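Local coordinates for carbohydrate oxidase (Microdochium nivale, PDB 3RJA), which oxidises the C1 hydroxyl of mono-, oligo- and polysaccharides to the lactone, using FAD and reducing molecular oxygen to hydrogen peroxide, at residues K349-F354 with E400-F405; G250-G253 with I259-L262; A5-A10 with V53-K58. All blocks are in the same frame, centred on the assembly; numbering follows the deposited sequence.

Contacts 1 and 2 lie at the active-site pocket, contact 3 at the far, N-terminal end of the enzyme. Strands 352-359 and 245-251 are neighbours in one antiparallel sheet, and there the first two contacts touch: Phe-354 CB packs 3.4 Å from Tyr-252 CD1, and both residues line the pocket of the substrate analogue beside the flavin. Contact 1 also joins this sheet to helix 403-414, while contact 2 lies within the hairpin of strands 245-251 and 258-264. Contact 3, a disulfide between two helices, has its centre about 43 Å from that of contact 1 and 47 Å from that of contact 2; the side chain of Leu-7 is about 10 Å from a second bound analogue.

Contact 1 of 3, residues K349-F354 with E400-F405; sequences KDRFWF and ETSFKF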
ATOM      1  N   LYS A 349       0.625  26.527   4.382  1.00 20.34           N
ATOM      2  CA  LYS A 349       0.603  26.930   2.976  1.00 22.03           C
ATOM      3  C   LYS A 349       1.955  26.819   2.295  1.00 22.04           C
ATOM      4  O   LYS A 349       2.062  27.013   1.077  1.00 25.20           O
ATOM      5  CB  LYS A 349       0.077  28.374   2.840  1.00 25.30           C
ATOM      6  CG  LYS A 349      -1.270  28.637   3.547  1.00 30.53           C
ATOM      7  CD  LYS A 349      -2.481  27.931   2.858  1.00 31.65           C
ATOM      8  CE  LYS A 349      -2.796  28.528   1.469  1.00 38.68           C
ATOM      9  NZ  LYS A 349      -3.978  27.883   0.781  1.00 40.19           N
ATOM     10  N   ASP A 350       2.995  26.539   3.064  1.00 22.37           N
ATOM     11  CA  ASP A 350       4.341  26.520   2.505  1.00 22.77           C
ATOM     12  C   ASP A 350       4.666  25.246   1.716  1.00 23.50           C
ATOM     13  O   ASP A 350       5.677  25.209   0.986  1.00 20.06           O
ATOM     14  CB  ASP A 350       5.408  26.801   3.573  1.00 24.78           C
ATOM     15  CG  ASP A 350       5.472  25.737   4.633  1.00 29.66           C
ATOM     16  OD1 ASP A 350       4.415  25.224   5.072  1.00 31.94           O
ATOM     17  OD2 ASP A 350       6.602  25.415   5.054  1.00 37.41           O
ATOM     18  N   ARG A 351       3.813  24.219   1.820  1.00 17.33           N
ATOM     19  CA  ARG A 351       3.992  23.053   0.951  1.00 17.44           C
ATOM     20  C   ARG A 351       2.639  22.361   0.655  1.00 16.46           C
ATOM     21  O   ARG A 351       1.642  22.679   1.288  1.00 17.14           O
ATOM     22  CB  ARG A 351       5.018  22.081   1.569  1.00 14.29           C
ATOM     23  CG  ARG A 351       4.465  21.270   2.728  1.00 13.03           C
ATOM     24  CD  ARG A 351       4.346  22.094   3.991  1.00 12.18           C
ATOM     25  NE  ARG A 351       4.383  21.220   5.152  1.00 12.24           N
ATOM     26  CZ  ARG A 351       4.613  21.620   6.393  1.00 13.02           C
ATOM     27  NH1 ARG A 351       4.621  20.720   7.358  1.00 11.19           N
ATOM     28  NH2 ARG A 351       4.858  22.925   6.664  1.00 12.55           N
ATOM     29  N   PHE A 352       2.623  21.444  -0.308  1.00 15.35           N
ATOM     30  CA  PHE A 352       1.425  20.648  -0.601  1.00 16.72           C
ATOM     31  C   PHE A 352       1.176  19.595   0.503  1.00 17.32           C
ATOM     32  O   PHE A 352       2.121  18.963   1.009  1.00 18.05           O
ATOM     33  CB  PHE A 352       1.595  19.961  -1.947  1.00 16.38           C
ATOM     34  CG  PHE A 352       0.452  19.079  -2.334  1.00 16.26           C
ATOM     35  CD1 PHE A 352      -0.815  19.603  -2.534  1.00 16.61           C
ATOM     36  CD2 PHE A 352       0.648  17.698  -2.503  1.00 17.40           C
ATOM     37  CE1 PHE A 352      -1.883  18.777  -2.888  1.00 17.68           C
ATOM     38  CE2 PHE A 352      -0.415  16.849  -2.868  1.00 16.73           C
ATOM     39  CZ  PHE A 352      -1.681  17.393  -3.064  1.00 17.10           C
ATOM     40  N   TRP A 353      -0.078  19.434   0.900  1.00 15.80           N
ATOM     41  CA  TRP A 353      -0.441  18.347   1.804  1.00 15.97           C
ATOM     42  C   TRP A 353      -1.818  17.854   1.407  1.00 17.02           C
ATOM     43  O   TRP A 353      -2.589  18.607   0.802  1.00 16.81           O
ATOM     44  CB  TRP A 353      -0.399  18.752   3.295  1.00 14.59           C
ATOM     45  CG  TRP A 353      -1.363  19.865   3.694  1.00 15.79           C
ATOM     46  CD1 TRP A 353      -1.053  21.203   3.879  1.00 16.14           C
ATOM     47  CD2 TRP A 353      -2.774  19.746   3.970  1.00 15.67           C
ATOM     48  NE1 TRP A 353      -2.181  21.908   4.233  1.00 16.01           N
ATOM     49  CE2 TRP A 353      -3.253  21.052   4.286  1.00 16.25           C
ATOM     50  CE3 TRP A 353      -3.683  18.672   3.964  1.00 16.05           C
ATOM     51  CZ2 TRP A 353      -4.605  21.307   4.624  1.00 15.64           C
ATOM     52  CZ3 TRP A 353      -5.028  18.923   4.274  1.00 16.26           C
ATOM     53  CH2 TRP A 353      -5.479  20.239   4.587  1.00 16.02           C
ATOM     54  N   PHE A 354      -2.114  16.597   1.756  1.00 14.58           N
ATOM     55  CA  PHE A 354      -3.462  16.061   1.680  1.00 13.72           C
ATOM     56  C   PHE A 354      -3.756  15.050   2.806  1.00 13.43           C
ATOM     57  O   PHE A 354      -2.836  14.534   3.459  1.00 13.14           O
ATOM     58  CB  PHE A 354      -3.750  15.481   0.289  1.00 12.33           C
ATOM     59  CG  PHE A 354      -3.014  14.199  -0.013  1.00 14.33           C
ATOM     60  CD1 PHE A 354      -3.448  12.988   0.521  1.00 13.94           C
ATOM     61  CD2 PHE A 354      -1.897  14.203  -0.871  1.00 15.02           C
ATOM     62  CE1 PHE A 354      -2.776  11.784   0.220  1.00 14.99           C
ATOM     63  CE2 PHE A 354      -1.223  13.022  -1.186  1.00 15.51           C
ATOM     64  CZ  PHE A 354      -1.664  11.803  -0.633  1.00 16.54           C
ATOM     65  N   GLU A 400      13.284  19.887   9.379  1.00 23.52           N
ATOM     66  CA  GLU A 400      13.245  19.123  10.622  1.00 25.43           C
ATOM     67  C   GLU A 400      12.044  19.481  11.507  1.00 24.63           C
ATOM     68  O   GLU A 400      11.547  18.647  12.259  1.00 25.51           O
ATOM     69  CB  GLU A 400      14.592  19.267  11.385  1.00 27.84           C
ATOM     70  CG  GLU A 400      14.717  20.417  12.449  1.00 29.96           C
ATOM     71  CD  GLU A 400      15.466  21.693  12.011  0.50 29.96           C
ATOM     72  OE1 GLU A 400      15.675  21.959  10.800  0.50 26.83           O
ATOM     73  OE2 GLU A 400      15.837  22.455  12.932  0.50 32.61           O
ATOM     74  N   THR A 401      11.562  20.716  11.408  1.00 28.07           N
ATOM     75  CA  THR A 401      10.387  21.131  12.205  1.00 27.01           C
ATOM     76  C   THR A 401       9.029  20.726  11.607  1.00 25.75           C
ATOM     77  O   THR A 401       8.029  20.656  12.338  1.00 22.90           O
ATOM     78  CB  THR A 401      10.395  22.642  12.507  1.00 30.02           C
ATOM     79  OG1 THR A 401      10.705  23.392  11.312  1.00 31.93           O
ATOM     80  CG2 THR A 401      11.428  22.939  13.594  1.00 33.17           C
ATOM     81  N   SER A 402       9.003  20.412  10.307  1.00 23.78           N
ATOM     82  CA  SER A 402       7.734  20.074   9.608  1.00 20.83           C
ATOM     83  C   SER A 402       7.021  18.792  10.102  1.00 18.82           C
ATOM     84  O   SER A 402       5.785  18.675   9.997  1.00 16.49           O
ATOM     85  CB  SER A 402       7.935  20.072   8.092  1.00 20.46           C
ATOM     86  OG  SER A 402       8.314  21.381   7.671  1.00 22.58           O
ATOM     87  N   PHE A 403       7.776  17.851  10.668  1.00 20.44           N
ATOM     88  CA  PHE A 403       7.201  16.566  11.110  1.00 20.46           C
ATOM     89  C   PHE A 403       6.036  16.784  12.082  1.00 22.20           C
ATOM     90  O   PHE A 403       5.042  16.058  12.051  1.00 19.07           O
ATOM     91  CB  PHE A 403       8.243  15.660  11.780  1.00 21.12           C
ATOM     92  CG  PHE A 403       9.373  15.242  10.864  1.00 19.93           C
ATOM     93  CD1 PHE A 403       9.146  14.367   9.823  1.00 17.26           C
ATOM     94  CD2 PHE A 403      10.658  15.745  11.054  1.00 20.40           C
ATOM     95  CE1 PHE A 403      10.161  13.999   8.972  1.00 20.31           C
ATOM     96  CE2 PHE A 403      11.717  15.367  10.208  1.00 23.39           C
ATOM     97  CZ  PHE A 403      11.463  14.491   9.149  1.00 21.04           C
ATOM     98  N   LYS A 404       6.157  17.806  12.920  1.00 22.61           N
ATOM     99  CA  LYS A 404       5.150  18.051  13.953  1.00 24.36           C
ATOM    100  C   LYS A 404       3.742  18.315  13.359  1.00 21.32           C
ATOM    101  O   LYS A 404       2.755  18.062  14.024  1.00 19.69           O
ATOM    102  CB  LYS A 404       5.602  19.135  14.946  1.00 26.53           C
ATOM    103  CG  LYS A 404       5.703  20.534  14.388  1.00 30.96           C
ATOM    104  CD  LYS A 404       6.242  21.519  15.456  1.00 36.00           C
ATOM    105  CE  LYS A 404       5.717  22.955  15.237  1.00 38.96           C
ATOM    106  NZ  LYS A 404       6.106  23.551  13.910  1.00 37.06           N
ATOM    107  N   PHE A 405       3.681  18.782  12.108  1.00 18.27           N
ATOM    108  CA  PHE A 405       2.418  18.999  11.404  1.00 16.36           C
ATOM    109  C   PHE A 405       1.605  17.687  11.313  1.00 16.53           C
ATOM    110  O   PHE A 405       0.512  17.595  11.919  1.00 15.63           O
ATOM    111  CB  PHE A 405       2.657  19.634  10.012  1.00 15.49           C
ATOM    112  CG  PHE A 405       1.430  19.649   9.120  1.00 16.80           C
ATOM    113  CD1 PHE A 405       0.178  20.050   9.615  1.00 17.15           C
ATOM    114  CD2 PHE A 405       1.531  19.295   7.776  1.00 14.78           C
ATOM    115  CE1 PHE A 405      -0.972  20.024   8.777  1.00 17.37           C
ATOM    116  CE2 PHE A 405       0.416  19.298   6.959  1.00 16.42           C
ATOM    117  CZ  PHE A 405      -0.843  19.659   7.458  1.00 14.66           C
TER
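Trp-353 and Phe-405 meet as a T-shaped (edge-to-face) aromatic pair, which joins strand 352-359 of the eight-stranded antiparallel sheet, which carries residues of the substrate pocket, to helix 403-414. The phenylalanine supplies the edge: its CE2 and CZ come up against one face of the indole, toward the rim of that ring system, with CE2 3.8 Å from Trp-353 CG. Centroids of the five-membered ring and the phenyl ring are 5.0 Å apart, and the planes stand at 68°. Phe-405 reaches across because its CG lies anti to the backbone N (chi1 169°), which carries the ring off the helix toward the strand. Trp-353 answers with CG tucked between its own N and carbonyl carbon (chi1 62°), and its indole N-H is tied to Val-348 O in the preceding loop. Tyr-341 and Ser-345 of helix 332-345 and the edge-to-face partner Trp-409 add to the packing around the indole.

Arg-351 packs on the same phenylalanine; its chain bends at chi2 and then runs alongside Phe-405 in the opposite direction. Its guanidinium is almost perpendicular to the phenyl ring, and NH1 approaches obliquely, 3.4 Å from Phe-405 CD2. Ser-402 OG lies over one guanidinium face, while Ser-402 CB approaches Arg-351 NH1 to 3.5 Å; the hydroxyl is hydrogen-bonded to Tyr-392 OH. The charge is met from the side of the sheet and the loop: NE forms a salt bridge with Asp-390 OD1 on strand 384-392, and the acidic neighbours probably fix the rotation of the group. In that arrangement Arg-351 NH2 donates, nearly within the guanidinium plane, to the syn lone pair of Asp-350 OD1, 2.8 Å away.

Contact 2 of 3, residues G250-G253 with I259-L262; sequences GDYG and IEGL. With ABL ((2R,3R,4R,5R)-4,5-dihydroxy-2-(hydroxymethyl)-6-oxopiperidin-3-yl beta-D-glucopyranoside), chain G.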
ATOM      1  N   GLY A 250     -11.377  13.136   0.291  1.00 15.54           N
ATOM      2  CA  GLY A 250     -10.021  13.614   0.099  1.00 16.40           C
ATOM      3  C   GLY A 250     -10.033  15.129   0.040  1.00 16.93           C
ATOM      4  O   GLY A 250     -11.004  15.707  -0.424  1.00 16.74           O
ATOM      5  N   ASP A 251      -8.970  15.757   0.539  1.00 15.90           N
ATOM      6  CA  ASP A 251      -8.755  17.192   0.379  1.00 15.97           C
ATOM      7  C   ASP A 251      -7.322  17.451  -0.078  1.00 15.95           C
ATOM      8  O   ASP A 251      -6.379  17.184   0.669  1.00 16.40           O
ATOM      9  CB  ASP A 251      -9.023  17.921   1.684  1.00 14.75           C
ATOM     10  CG  ASP A 251      -9.076  19.453   1.514  1.00 16.02           C
ATOM     11  OD1 ASP A 251      -8.868  19.975   0.379  1.00 14.23           O
ATOM     12  OD2 ASP A 251      -9.336  20.120   2.544  1.00 15.25           O
ATOM     13  N   TYR A 252      -7.194  17.955  -1.305  1.00 15.47           N
ATOM     14  CA  TYR A 252      -5.929  18.332  -1.924  1.00 16.62           C
ATOM     15  C   TYR A 252      -5.823  19.862  -2.084  1.00 16.60           C
ATOM     16  O   TYR A 252      -4.866  20.356  -2.677  1.00 16.34           O
ATOM     17  CB  TYR A 252      -5.802  17.648  -3.299  1.00 16.19           C
ATOM     18  CG  TYR A 252      -6.268  16.210  -3.221  1.00 18.27           C
ATOM     19  CD1 TYR A 252      -5.447  15.226  -2.635  1.00 16.49           C
ATOM     20  CD2 TYR A 252      -7.540  15.839  -3.657  1.00 16.83           C
ATOM     21  CE1 TYR A 252      -5.873  13.920  -2.506  1.00 16.35           C
ATOM     22  CE2 TYR A 252      -7.977  14.514  -3.528  1.00 17.05           C
ATOM     23  CZ  TYR A 252      -7.127  13.569  -2.957  1.00 17.28           C
ATOM     24  OH  TYR A 252      -7.521  12.266  -2.816  1.00 17.95           O
ATOM     25  N   GLY A 253      -6.798  20.585  -1.539  1.00 16.51           N
ATOM     26  CA  GLY A 253      -6.908  22.044  -1.703  1.00 18.40           C
ATOM     27  C   GLY A 253      -6.936  22.819  -0.393  1.00 18.80           C
ATOM     28  O   GLY A 253      -7.494  23.908  -0.340  1.00 20.74           O
ATOM     29  N   ILE A 259     -15.769  14.084  -2.124  1.00 13.63           N
ATOM     30  CA  ILE A 259     -15.852  12.642  -2.244  1.00 15.29           C
ATOM     31  C   ILE A 259     -15.360  12.252  -3.643  1.00 15.43           C
ATOM     32  O   ILE A 259     -15.778  12.851  -4.634  1.00 16.17           O
ATOM     33  CB  ILE A 259     -17.296  12.141  -2.000  1.00 15.24           C
ATOM     34  CG1 ILE A 259     -17.638  12.225  -0.497  1.00 15.62           C
ATOM     35  CG2 ILE A 259     -17.493  10.753  -2.578  1.00 15.58           C
ATOM     36  CD1 ILE A 259     -19.158  12.009  -0.148  1.00 14.66           C
ATOM     37  N   GLU A 260     -14.467  11.267  -3.724  1.00 15.36           N
ATOM     38  CA  GLU A 260     -14.206  10.623  -5.020  1.00 16.74           C
ATOM     39  C   GLU A 260     -14.466   9.140  -4.905  1.00 14.75           C
ATOM     40  O   GLU A 260     -14.129   8.512  -3.901  1.00 13.54           O
ATOM     41  CB  GLU A 260     -12.747  10.737  -5.492  1.00 17.74           C
ATOM     42  CG  GLU A 260     -11.975  11.943  -5.110  1.00 19.33           C
ATOM     43  CD  GLU A 260     -10.501  11.774  -5.510  0.50 17.72           C
ATOM     44  OE1 GLU A 260      -9.638  11.771  -4.618  0.50 16.92           O
ATOM     45  OE2 GLU A 260     -10.230  11.586  -6.713  0.50 17.36           O
ATOM     46  N   GLY A 261     -14.965   8.567  -5.982  1.00 15.30           N
ATOM     47  CA  GLY A 261     -15.360   7.186  -5.948  1.00 14.20           C
ATOM     48  C   GLY A 261     -15.472   6.528  -7.286  1.00 14.32           C
ATOM     49  O   GLY A 261     -15.361   7.179  -8.358  1.00 14.13           O
ATOM     50  N   LEU A 262     -15.679   5.219  -7.192  1.00 13.91           N
ATOM     51  CA  LEU A 262     -15.885   4.324  -8.308  1.00 15.42           C
ATOM     52  C   LEU A 262     -17.064   3.400  -7.983  1.00 15.36           C
ATOM     53  O   LEU A 262     -17.093   2.753  -6.928  1.00 15.71           O
ATOM     54  CB  LEU A 262     -14.624   3.485  -8.577  1.00 14.23           C
ATOM     55  CG  LEU A 262     -14.673   2.709  -9.909  1.00 15.09           C
ATOM     56  CD1 LEU A 262     -14.781   3.671 -11.101  1.00 14.79           C
ATOM     57  CD2 LEU A 262     -13.489   1.688 -10.124  1.00 14.25           C
TER
HETATM   58  C1A ABL G 604      -1.520   6.923  -2.226  1.00 42.43           C
HETATM   59  O1A ABL G 604      -1.618   5.883  -1.535  1.00 45.61           O
HETATM   60  C2A ABL G 604      -2.771   7.595  -2.827  1.00 42.65           C
HETATM   61  O2A ABL G 604      -3.698   6.561  -3.154  1.00 39.75           O
HETATM   62  C3A ABL G 604      -2.467   8.469  -4.070  1.00 38.30           C
HETATM   63  O3A ABL G 604      -3.647   9.275  -4.313  1.00 38.64           O
HETATM   64  C4A ABL G 604      -1.310   9.399  -3.761  1.00 40.88           C
HETATM   65  O1  ABL G 604      -1.014  10.275  -4.879  1.00 43.18           O
HETATM   66  C5A ABL G 604      -0.032   8.544  -3.455  1.00 40.31           C
HETATM   67  N5  ABL G 604      -0.309   7.489  -2.444  1.00 39.74           N
HETATM   68  C6A ABL G 604       1.129   9.393  -2.874  1.00 39.00           C
HETATM   69  O6A ABL G 604       2.431   8.839  -3.138  1.00 35.72           O
HETATM   70  C1  ABL G 604      -1.525  11.639  -4.872  1.00 45.15           C
HETATM   71  C2  ABL G 604      -0.637  12.553  -5.753  1.00 46.58           C
HETATM   72  O2  ABL G 604       0.701  12.517  -5.242  1.00 51.76           O
HETATM   73  C3  ABL G 604      -1.213  13.975  -5.751  1.00 48.71           C
HETATM   74  O3  ABL G 604      -0.440  14.852  -6.569  1.00 50.06           O
HETATM   75  C4  ABL G 604      -2.709  13.915  -6.199  1.00 46.14           C
HETATM   76  O4  ABL G 604      -3.307  15.203  -6.235  1.00 48.59           O
HETATM   77  C5  ABL G 604      -3.498  12.999  -5.255  1.00 44.99           C
HETATM   78  O5  ABL G 604      -2.883  11.687  -5.283  1.00 45.16           O
HETATM   79  C6  ABL G 604      -4.988  12.930  -5.608  1.00 40.74           C
HETATM   80  O6  ABL G 604      -5.248  12.571  -6.927  1.00 36.37           O
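Tyr-252 and Glu-260 both turn CG beside the backbone N, Tyr-252 at chi1 -42°; Glu-260, at chi1 -32°, is well short of a staggered position, and from there it runs out extended. The two side chains thus approach from opposite directions, and Glu-260 OE1 arrives at the edge of the tyrosine ring, 2.8 Å from Tyr-252 OH, with the carboxylate nearly perpendicular to the ring. Gln-356 OE1 also lies within hydrogen-bonding reach, so the two oxygens compete for the single phenolic proton. Gly-250 lies close by, where a CB would collide with the hydroxyl. The hydroxymethyl carbon C6 of the analogue's glucosyl unit sits over one ring face toward its rim, 3.4 Å from Tyr-252 CE1. A leucine here would probably leave Glu-260 and Gln-356 without the hydroxyl that either can accept from, and the sugar's C6 without the ring face it rests on. Next along the chain, Asp-251 OD1 accepts from Gly-253 N at 2.9 Å, an Asx turn in the connection between the two strands. The whole is a beta hairpin whose end sets an aromatic face against the sugar's hydroxymethyl group, part of the oligosaccharide pocket of this FAD-linked oxidase.

Contact 3 of 3, residues A5-A10 with V53-K58; sequences ACLSAA and VQCAKK
Helices 2-9 and 46-58 pass each other in a roughly antiparallel sense, their local axes 9.5 Å apart and their directions at 146°, close enough for Cys-6 and Cys-55 to be joined by an interhelical disulfide. The two CA atoms are 5.9 Å from each other, the closest pair between these segments. The bond itself, Cys-6 SG to Cys-55 SG at 2.1 Å, has a chi3 of -91°, the left-handed form near the relaxed right angle. The two cysteines enter it differently. Cys-6 holds its SG opposite the backbone N (chi1 -174°), whereas Cys-55 keeps SG beside its own N, and this pairing lets the sulfurs meet between the helices.

What the bridge joins is the N-terminal helix and a helix of the FAD-binding domain, in an enzyme that works outside the cell, where disulfides are stable. Leu-7 lies next to the bridge: CD2 is 4.0 Å from Cys-55 SG, and its side chain goes on to touch Ala-52, Leu-84 of strand 84-87, and Val-12 and Ile-14 of the following loop. Ile-14 lines the pocket of a second analogue molecule, so the same leucine packs against one wall of that site. Toward solvent the aliphatic part of Lys-58 leans over the other sulfur, its chain staying extended until a bend at the last torsion lets the ammonium turn aside. The approach there is made by Lys-58 CD, which stops 4.2 Å from Cys-6 SG.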
ATOM      1  N   ALA A   5      32.178  -9.884  -6.028  1.00 20.22           N
ATOM      2  CA  ALA A   5      32.802 -11.139  -6.478  1.00 21.54           C
ATOM      3  C   ALA A   5      31.843 -12.298  -6.261  1.00 18.06           C
ATOM      4  O   ALA A   5      31.653 -13.120  -7.147  1.00 17.37           O
ATOM      5  CB  ALA A   5      34.096 -11.386  -5.709  1.00 21.75           C
ATOM      6  N   CYS A   6      31.209 -12.326  -5.086  1.00 16.70           N
ATOM      7  CA  CYS A   6      30.268 -13.409  -4.748  1.00 17.03           C
ATOM      8  C   CYS A   6      29.093 -13.458  -5.712  1.00 17.25           C
ATOM      9  O   CYS A   6      28.704 -14.529  -6.155  1.00 20.50           O
ATOM     10  CB  CYS A   6      29.729 -13.262  -3.317  1.00 16.85           C
ATOM     11  SG  CYS A   6      28.702 -14.663  -2.804  0.82 15.81           S
ATOM     12  N   LEU A   7      28.510 -12.297  -6.002  1.00 15.43           N
ATOM     13  CA  LEU A   7      27.364 -12.231  -6.882  1.00 15.80           C
ATOM     14  C   LEU A   7      27.766 -12.613  -8.318  1.00 15.50           C
ATOM     15  O   LEU A   7      27.049 -13.347  -9.001  1.00 14.94           O
ATOM     16  CB  LEU A   7      26.750 -10.817  -6.845  1.00 14.98           C
ATOM     17  CG  LEU A   7      26.040 -10.456  -5.551  1.00 14.63           C
ATOM     18  CD1 LEU A   7      25.757  -8.948  -5.468  1.00 15.57           C
ATOM     19  CD2 LEU A   7      24.755 -11.303  -5.322  1.00 13.70           C
ATOM     20  N   SER A   8      28.914 -12.109  -8.763  1.00 16.70           N
ATOM     21  CA  SER A   8      29.376 -12.377 -10.123  1.00 19.61           C
ATOM     22  C   SER A   8      29.722 -13.858 -10.335  1.00 20.14           C
ATOM     23  O   SER A   8      29.394 -14.411 -11.377  1.00 21.58           O
ATOM     24  CB  SER A   8      30.543 -11.473 -10.474  1.00 21.77           C
ATOM     25  OG  SER A   8      30.041 -10.232 -10.917  1.00 28.66           O
ATOM     26  N   ALA A   9      30.348 -14.485  -9.335  1.00 19.96           N
ATOM     27  CA  ALA A   9      30.647 -15.929  -9.338  1.00 21.05           C
ATOM     28  C   ALA A   9      29.410 -16.780  -9.521  1.00 21.42           C
ATOM     29  O   ALA A   9      29.492 -17.854 -10.109  1.00 22.31           O
ATOM     30  CB  ALA A   9      31.358 -16.343  -8.034  1.00 19.45           C
ATOM     31  N   ALA A  10      28.267 -16.297  -9.019  1.00 20.58           N
ATOM     32  CA  ALA A  10      26.977 -17.006  -9.142  1.00 17.46           C
ATOM     33  C   ALA A  10      26.165 -16.604 -10.362  1.00 16.65           C
ATOM     34  O   ALA A  10      25.017 -17.033 -10.518  1.00 17.71           O
ATOM     35  CB  ALA A  10      26.138 -16.811  -7.862  1.00 17.54           C
ATOM     36  N   VAL A  53      20.699 -14.250  -1.856  1.00 11.62           N
ATOM     37  CA  VAL A  53      20.482 -14.582  -0.444  1.00 11.80           C
ATOM     38  C   VAL A  53      21.644 -15.452   0.112  1.00 14.02           C
ATOM     39  O   VAL A  53      22.101 -15.226   1.235  1.00 14.84           O
ATOM     40  CB  VAL A  53      19.054 -15.183  -0.229  1.00 11.70           C
ATOM     41  CG1 VAL A  53      18.844 -15.800   1.163  1.00 11.27           C
ATOM     42  CG2 VAL A  53      17.985 -14.111  -0.500  1.00 11.27           C
ATOM     43  N   GLN A  54      22.158 -16.397  -0.681  1.00 14.28           N
ATOM     44  CA  GLN A  54      23.380 -17.144  -0.320  1.00 14.91           C
ATOM     45  C   GLN A  54      24.603 -16.237  -0.031  1.00 15.46           C
ATOM     46  O   GLN A  54      25.285 -16.403   0.993  1.00 15.24           O
ATOM     47  CB  GLN A  54      23.765 -18.105  -1.456  1.00 16.73           C
ATOM     48  CG  GLN A  54      23.023 -19.410  -1.512  1.00 16.89           C
ATOM     49  CD  GLN A  54      23.720 -20.388  -2.456  1.00 18.83           C
ATOM     50  OE1 GLN A  54      23.676 -20.236  -3.696  1.00 18.12           O
ATOM     51  NE2 GLN A  54      24.387 -21.394  -1.874  1.00 16.89           N
ATOM     52  N   CYS A  55      24.895 -15.295  -0.933  1.00 13.79           N
ATOM     53  CA  CYS A  55      26.006 -14.337  -0.719  1.00 14.39           C
ATOM     54  C   CYS A  55      25.841 -13.537   0.577  1.00 14.99           C
ATOM     55  O   CYS A  55      26.820 -13.308   1.336  1.00 14.74           O
ATOM     56  CB  CYS A  55      26.118 -13.380  -1.922  1.00 13.86           C
ATOM     57  SG  CYS A  55      26.781 -14.212  -3.380  0.90 13.59           S
ATOM     58  N   ALA A  56      24.608 -13.105   0.822  1.00 14.77           N
ATOM     59  CA  ALA A  56      24.307 -12.338   2.031  1.00 16.47           C
ATOM     60  C   ALA A  56      24.689 -13.185   3.243  1.00 15.62           C
ATOM     61  O   ALA A  56      25.379 -12.698   4.156  1.00 15.33           O
ATOM     62  CB  ALA A  56      22.834 -11.965   2.076  1.00 14.10           C
ATOM     63  N   LYS A  57      24.262 -14.454   3.239  1.00 16.25           N
ATOM     64  CA  LYS A  57      24.612 -15.392   4.332  1.00 18.71           C
ATOM     65  C   LYS A  57      26.132 -15.582   4.477  1.00 18.30           C
ATOM     66  O   LYS A  57      26.677 -15.554   5.588  1.00 18.52           O
ATOM     67  CB  LYS A  57      23.933 -16.761   4.137  1.00 20.65           C
ATOM     68  CG  LYS A  57      24.349 -17.760   5.231  1.00 21.99           C
ATOM     69  CD  LYS A  57      23.739 -19.126   5.020  1.00 26.40           C
ATOM     70  CE  LYS A  57      24.269 -20.129   6.022  1.00 25.87           C
ATOM     71  NZ  LYS A  57      23.586 -21.416   5.809  1.00 31.60           N
ATOM     72  N   LYS A  58      26.817 -15.758   3.348  1.00 19.35           N
ATOM     73  CA  LYS A  58      28.276 -15.942   3.348  1.00 20.89           C
ATOM     74  C   LYS A  58      29.045 -14.756   3.965  1.00 19.87           C
ATOM     75  O   LYS A  58      30.023 -14.953   4.688  1.00 18.52           O
ATOM     76  CB  LYS A  58      28.761 -16.188   1.914  1.00 24.64           C
ATOM     77  CG  LYS A  58      30.228 -16.574   1.815  1.00 32.41           C
ATOM     78  CD  LYS A  58      30.787 -16.352   0.400  1.00 40.04           C
ATOM     79  CE  LYS A  58      32.012 -17.235   0.118  1.00 41.09           C
ATOM     80  NZ  LYS A  58      31.611 -18.688  -0.047  1.00 45.18           N
TER